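PDB 3FEF: alpha-galacturonidase from Bacillus subtilis, which hydrolyses alpha-1,4-linked galacturonides, releasing galacturonate, as an NAD(+)- and manganese-dependent enzyme of glycosyl hydrolase family 4. Local coordinates for residues R154-V159 / A400-L404; G232-L238 / S250-F256. Residues are numbered along the deposited sequence.

Interaction 1: R154-V159 / A400-L404; sequences RVLYKV and ADAGL
Two alpha-helical segments, 154-159 and 400-404, cross at -58°, and the axes of these short segments come within 10.6 Å. The backbones come nearest at Val155 and Ala400, with CA atoms 6.1 Å apart. Ala400 is the small bump. Ala400 CB enters the hollow between Arg154, Val155 and Lys158, lying 4.4 Å from Arg154 CG, 4.2 Å from Val155 CG2 and 3.9 Å from Lys158 CD. This helix-helix packing joins the Rossmann-type NAD domain to the C-terminal domain of family 4 glycosyl hydrolases. One turn after Ala400, Leu404 (chi1 m, chi2 t) forms the larger bump. Leu404 CD2 lies 3.7 Å from Val159 CG2 and 4.5 Å from Val155 CG1, and Leu404 CD1 lies 3.7 Å from Lys158 CE. Lys158 (m, t, p, p) bends over Ala400 so that Lys158 NZ forms a 2.6 Å salt bridge with Asp401 OD1. Arg154 NH2 instead pairs with Glu397, one turn before Asp401. Helix 112-136 is packed against Val155, Val159 and Leu404.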
loop_
_atom_site.group_PDB
_atom_site.type_symbol
_atom_site.label_atom_id
_atom_site.label_comp_id
_atom_site.label_asym_id
_atom_site.label_seq_id
_atom_site.Cartn_x
_atom_site.Cartn_y
_atom_site.Cartn_z
ATOM N N ARG A 154 -7.685 12.865 -15.561
ATOM C CA ARG A 154 -8.020 11.625 -14.888
ATOM C C ARG A 154 -8.975 10.796 -15.726
ATOM O O ARG A 154 -8.921 9.575 -15.690
ATOM C CB ARG A 154 -8.657 11.895 -13.533
ATOM C CG ARG A 154 -9.011 10.624 -12.805
ATOM C CD ARG A 154 -7.780 9.858 -12.271
ATOM N NE ARG A 154 -8.277 8.915 -11.271
ATOM C CZ ARG A 154 -8.331 7.601 -11.436
ATOM N NH1 ARG A 154 -7.846 7.037 -12.529
ATOM N NH2 ARG A 154 -8.852 6.852 -10.492
ATOM N N VAL A 155 -9.839 11.468 -16.482
ATOM C CA VAL A 155 -10.835 10.795 -17.316
ATOM C C VAL A 155 -10.116 10.072 -18.434
ATOM O O VAL A 155 -10.465 8.948 -18.771
ATOM C CB VAL A 155 -11.900 11.792 -17.874
ATOM C CG1 VAL A 155 -12.762 11.142 -18.993
ATOM C CG2 VAL A 155 -12.781 12.323 -16.736
ATOM N N LEU A 156 -9.096 10.713 -19.009
ATOM C CA LEU A 156 -8.291 10.031 -20.018
ATOM C C LEU A 156 -7.843 8.632 -19.528
ATOM O O LEU A 156 -8.001 7.630 -20.234
ATOM C CB LEU A 156 -7.085 10.896 -20.426
ATOM C CG LEU A 156 -7.436 12.193 -21.154
ATOM C CD1 LEU A 156 -6.201 13.005 -21.585
ATOM C CD2 LEU A 156 -8.344 11.867 -22.366
ATOM N N TYR A 157 -7.267 8.566 -18.327
ATOM C CA TYR A 157 -6.744 7.303 -17.825
ATOM C C TYR A 157 -7.847 6.314 -17.452
ATOM O O TYR A 157 -7.663 5.107 -17.584
ATOM C CB TYR A 157 -5.801 7.517 -16.623
ATOM C CG TYR A 157 -4.411 7.941 -17.039
ATOM C CD1 TYR A 157 -4.092 9.286 -17.176
ATOM C CD2 TYR A 157 -3.435 7.001 -17.329
ATOM C CE1 TYR A 157 -2.829 9.693 -17.572
ATOM C CE2 TYR A 157 -2.145 7.401 -17.730
ATOM C CZ TYR A 157 -1.864 8.750 -17.847
ATOM O OH TYR A 157 -0.613 9.174 -18.246
ATOM N N LYS A 158 -8.973 6.824 -16.973
ATOM C CA LYS A 158 -10.069 5.960 -16.567
ATOM C C LYS A 158 -10.678 5.291 -17.787
ATOM O O LYS A 158 -11.090 4.128 -17.744
ATOM C CB LYS A 158 -11.144 6.739 -15.805
ATOM C CG LYS A 158 -10.731 7.179 -14.401
ATOM C CD LYS A 158 -11.780 8.107 -13.758
ATOM C CE LYS A 158 -12.984 7.332 -13.236
ATOM N NZ LYS A 158 -12.673 6.618 -11.944
ATOM N N VAL A 159 -10.721 6.018 -18.884
ATOM C CA VAL A 159 -11.377 5.498 -20.068
ATOM C C VAL A 159 -10.402 4.713 -20.946
ATOM O O VAL A 159 -10.789 3.752 -21.613
ATOM C CB VAL A 159 -12.043 6.629 -20.867
ATOM C CG1 VAL A 159 -12.698 6.079 -22.129
ATOM C CG2 VAL A 159 -13.057 7.346 -19.982
ATOM N N ALA A 400 -15.163 12.772 -11.642
ATOM C CA ALA A 400 -14.816 11.924 -12.768
ATOM C C ALA A 400 -15.737 10.719 -12.822
ATOM O O ALA A 400 -16.276 10.395 -13.879
ATOM C CB ALA A 400 -13.353 11.491 -12.697
ATOM N N ASP A 401 -15.932 10.054 -11.688
ATOM C CA ASP A 401 -16.891 8.949 -11.648
ATOM C C ASP A 401 -18.311 9.410 -11.987
ATOM O O ASP A 401 -18.963 8.823 -12.854
ATOM C CB ASP A 401 -16.888 8.255 -10.294
ATOM C CG ASP A 401 -15.591 7.570 -10.012
ATOM O OD1 ASP A 401 -14.999 7.016 -10.974
ATOM O OD2 ASP A 401 -15.154 7.593 -8.835
ATOM N N ALA A 402 -18.784 10.446 -11.296
ATOM C CA ALA A 402 -20.131 10.948 -11.516
ATOM C C ALA A 402 -20.370 11.205 -13.000
ATOM O O ALA A 402 -21.416 10.827 -13.551
ATOM C CB ALA A 402 -20.397 12.206 -10.703
ATOM N N GLY A 403 -19.399 11.839 -13.648
ATOM C CA GLY A 403 -19.507 12.131 -15.076
ATOM C C GLY A 403 -19.629 10.896 -15.943
ATOM O O GLY A 403 -20.504 10.823 -16.778
ATOM N N LEU A 404 -18.758 9.912 -15.743
ATOM C CA LEU A 404 -18.800 8.680 -16.544
ATOM C C LEU A 404 -20.053 7.816 -16.325
ATOM O O LEU A 404 -20.466 7.064 -17.217
ATOM C CB LEU A 404 -17.552 7.831 -16.290
ATOM C CG LEU A 404 -16.249 8.435 -16.824
ATOM C CD1 LEU A 404 -15.061 7.697 -16.262
ATOM C CD2 LEU A 404 -16.236 8.433 -18.355
#

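Interaction 2: G232-L238 / S250-F256; sequences GESGYEL and SAHRVAF
Three well-formed hydrogen bonds link loop 232-238 to segment 250-256. His252 ND1 donates to Tyr236 O at 2.6 Å, near the plane of the imidazole (chi1 m, chi2 95°). Tyr236 N donates to Ala251 O at 2.7 Å. Arg253 NE donates to Gly232 O at 2.9 Å, and a weak bond runs from Arg253 NH2 to Gly232 O at 3.4 Å. A water bridges Gly232 O and Arg253 O, 2.7 Å from each. Arg253 NH1 turns to Val287 O, and Trp288 makes a cation-pi contact with the guanidinium.

Residues 232-234 have helical backbone angles. Gly235 (86/173) then opens the chain into an extended run, 236-238. Gly235 CA lies 4.6 Å from Ala251 CA and 3.6 Å from Arg253 CG. A CB there would clash with Ala251 CB, and these backbone angles would jam it against Ser234 O.

The edge of the Phe256 ring meets Tyr236 CB, 3.9 Å from Phe256 CE2, and Gly232 CA is 4.0 Å from Phe256 CD2. Leu238 CG lies 4.1 Å from His252 CE1. Glu237 CG is 4.0 Å from Ala251 CB.

Ser250 OG accepts from His252 N at 2.8 Å, an ST turn. His252 (62/17, left-handed) is at the N-cap position. Asp270 takes the N-H groups of Val254 and Ala255. The loop after helix 220-231 is thus tied to the turn leading into helix 253-262, an N-terminal helix start in the family 4 C-terminal domain.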
loop_
_atom_site.group_PDB
_atom_site.type_symbol
_atom_site.label_atom_id
_atom_site.label_comp_id
_atom_site.label_asym_id
_atom_site.label_seq_id
_atom_site.Cartn_x
_atom_site.Cartn_y
_atom_site.Cartn_z
ATOM N N GLY A 232 4.918 41.246 3.005
ATOM C CA GLY A 232 3.657 40.604 3.362
ATOM C C GLY A 232 2.472 41.549 3.374
ATOM O O GLY A 232 1.400 41.214 2.857
ATOM N N GLU A 233 2.659 42.729 3.963
ATOM C CA GLU A 233 1.601 43.736 4.048
ATOM C C GLU A 233 1.428 44.462 2.725
ATOM O O GLU A 233 0.334 44.514 2.172
ATOM C CB GLU A 233 1.917 44.755 5.146
ATOM C CG GLU A 233 2.228 44.112 6.484
ATOM C CD GLU A 233 1.000 43.493 7.122
ATOM O OE1 GLU A 233 -0.068 44.150 7.111
ATOM O OE2 GLU A 233 1.097 42.354 7.629
ATOM N N SER A 234 2.520 45.007 2.202
ATOM C CA SER A 234 2.423 45.853 1.011
ATOM C C SER A 234 2.277 45.044 -0.273
ATOM O O SER A 234 1.819 45.564 -1.283
ATOM C CB SER A 234 3.663 46.731 0.898
ATOM O OG SER A 234 4.811 45.915 0.730
ATOM N N GLY A 235 2.676 43.776 -0.236
ATOM C CA GLY A 235 2.716 42.981 -1.443
ATOM C C GLY A 235 4.041 43.209 -2.133
ATOM O O GLY A 235 4.828 44.065 -1.711
ATOM N N TYR A 236 4.303 42.440 -3.183
ATOM C CA TYR A 236 5.492 42.653 -3.970
ATOM C C TYR A 236 5.169 42.494 -5.442
ATOM O O TYR A 236 4.542 41.509 -5.849
ATOM C CB TYR A 236 6.596 41.676 -3.569
ATOM C CG TYR A 236 7.834 41.871 -4.403
ATOM C CD1 TYR A 236 8.888 42.643 -3.941
ATOM C CD2 TYR A 236 7.929 41.318 -5.675
ATOM C CE1 TYR A 236 10.012 42.843 -4.711
ATOM C CE2 TYR A 236 9.046 41.512 -6.453
ATOM C CZ TYR A 236 10.083 42.275 -5.963
ATOM O OH TYR A 236 11.202 42.477 -6.734
ATOM N N GLU A 237 5.600 43.459 -6.243
ATOM C CA GLU A 237 5.261 43.471 -7.657
ATOM C C GLU A 237 6.483 43.225 -8.550
ATOM O O GLU A 237 7.561 43.779 -8.326
ATOM C CB GLU A 237 4.595 44.802 -8.024
ATOM C CG GLU A 237 3.163 44.938 -7.523
ATOM C CD GLU A 237 2.665 46.375 -7.517
ATOM O OE1 GLU A 237 3.355 47.251 -6.946
ATOM O OE2 GLU A 237 1.576 46.631 -8.072
ATOM N N LEU A 238 6.305 42.397 -9.569
ATOM C CA LEU A 238 7.390 42.090 -10.487
ATOM C C LEU A 238 7.905 43.369 -11.158
ATOM O O LEU A 238 7.148 44.322 -11.368
ATOM C CB LEU A 238 6.934 41.062 -11.535
ATOM C CG LEU A 238 6.427 39.725 -10.980
ATOM C CD1 LEU A 238 5.845 38.825 -12.086
ATOM C CD2 LEU A 238 7.533 39.021 -10.230
ATOM N N SER A 250 -0.870 40.453 -9.781
ATOM C CA SER A 250 -1.077 40.506 -8.346
ATOM C C SER A 250 0.163 41.051 -7.682
ATOM O O SER A 250 1.155 41.309 -8.342
ATOM C CB SER A 250 -1.374 39.105 -7.800
ATOM O OG SER A 250 -0.208 38.514 -7.231
ATOM N N ALA A 251 0.099 41.240 -6.376
ATOM C CA ALA A 251 1.288 41.568 -5.610
ATOM C C ALA A 251 1.660 40.418 -4.657
ATOM O O ALA A 251 2.344 40.634 -3.668
ATOM C CB ALA A 251 1.078 42.877 -4.830
ATOM N N HIS A 252 1.174 39.210 -4.940
ATOM C CA HIS A 252 1.592 38.027 -4.189
ATOM C C HIS A 252 1.266 38.035 -2.694
ATOM O O HIS A 252 1.863 37.272 -1.926
ATOM C CB HIS A 252 3.084 37.826 -4.382
ATOM C CG HIS A 252 3.488 37.862 -5.814
ATOM N ND1 HIS A 252 3.958 39.007 -6.423
ATOM C CD2 HIS A 252 3.436 36.912 -6.778
ATOM C CE1 HIS A 252 4.215 38.747 -7.693
ATOM N NE2 HIS A 252 3.908 37.485 -7.933
ATOM N N ARG A 253 0.348 38.905 -2.278
ATOM C CA ARG A 253 -0.106 38.924 -0.893
ATOM C C ARG A 253 -0.696 37.584 -0.461
ATOM O O ARG A 253 -0.531 37.166 0.687
ATOM C CB ARG A 253 -1.129 40.042 -0.674
ATOM C CG ARG A 253 -0.500 41.440 -0.760
ATOM C CD ARG A 253 -1.218 42.436 0.148
ATOM N NE ARG A 253 -1.049 42.110 1.558
ATOM C CZ ARG A 253 -2.063 42.058 2.415
ATOM N NH1 ARG A 253 -3.294 42.325 1.990
ATOM N NH2 ARG A 253 -1.850 41.763 3.686
ATOM N N VAL A 254 -1.402 36.924 -1.371
ATOM C CA VAL A 254 -2.028 35.652 -1.034
ATOM C C VAL A 254 -0.948 34.583 -0.836
ATOM O O VAL A 254 -1.006 33.794 0.106
ATOM C CB VAL A 254 -3.036 35.186 -2.110
ATOM C CG1 VAL A 254 -3.612 33.797 -1.726
ATOM C CG2 VAL A 254 -4.175 36.215 -2.280
ATOM N N ALA A 255 0.050 34.575 -1.717
ATOM C CA ALA A 255 1.154 33.648 -1.593
ATOM C C ALA A 255 1.943 33.875 -0.304
ATOM O O ALA A 255 2.361 32.914 0.344
ATOM C CB ALA A 255 2.086 33.736 -2.822
ATOM N N PHE A 256 2.173 35.136 0.060
ATOM C CA PHE A 256 2.897 35.414 1.303
ATOM C C PHE A 256 2.099 34.947 2.503
ATOM O O PHE A 256 2.657 34.415 3.456
ATOM C CB PHE A 256 3.251 36.903 1.452
ATOM C CG PHE A 256 4.230 37.391 0.428
ATOM C CD1 PHE A 256 5.296 36.592 0.035
ATOM C CD2 PHE A 256 4.096 38.644 -0.143
ATOM C CE1 PHE A 256 6.205 37.031 -0.922
ATOM C CE2 PHE A 256 5.014 39.092 -1.105
ATOM C CZ PHE A 256 6.062 38.288 -1.492
HETATM O O HOH W 1 0.330 38.708 2.707
#

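In the fold
Interaction 1 joins two domains, whereas interaction 2 lies within the C-terminal domain. They share no helix or strand. They lie on opposite sides of the chain's centre, with nearest atoms about 25 Å apart. Both are partly buried, and no other subunit touches either one. Interaction 1 is helix against helix, so its backbone bonds stay within each helix. Side chains do the joining, through apolar packing and one salt bridge. Interaction 2 involves a loop, and main-chain oxygens accept every hydrogen bond across its two segments. Interaction 1 is away from the annotated sites. In interaction 2, the side chain of Leu238 is about 11 Å from that of His170, the probable proton donor.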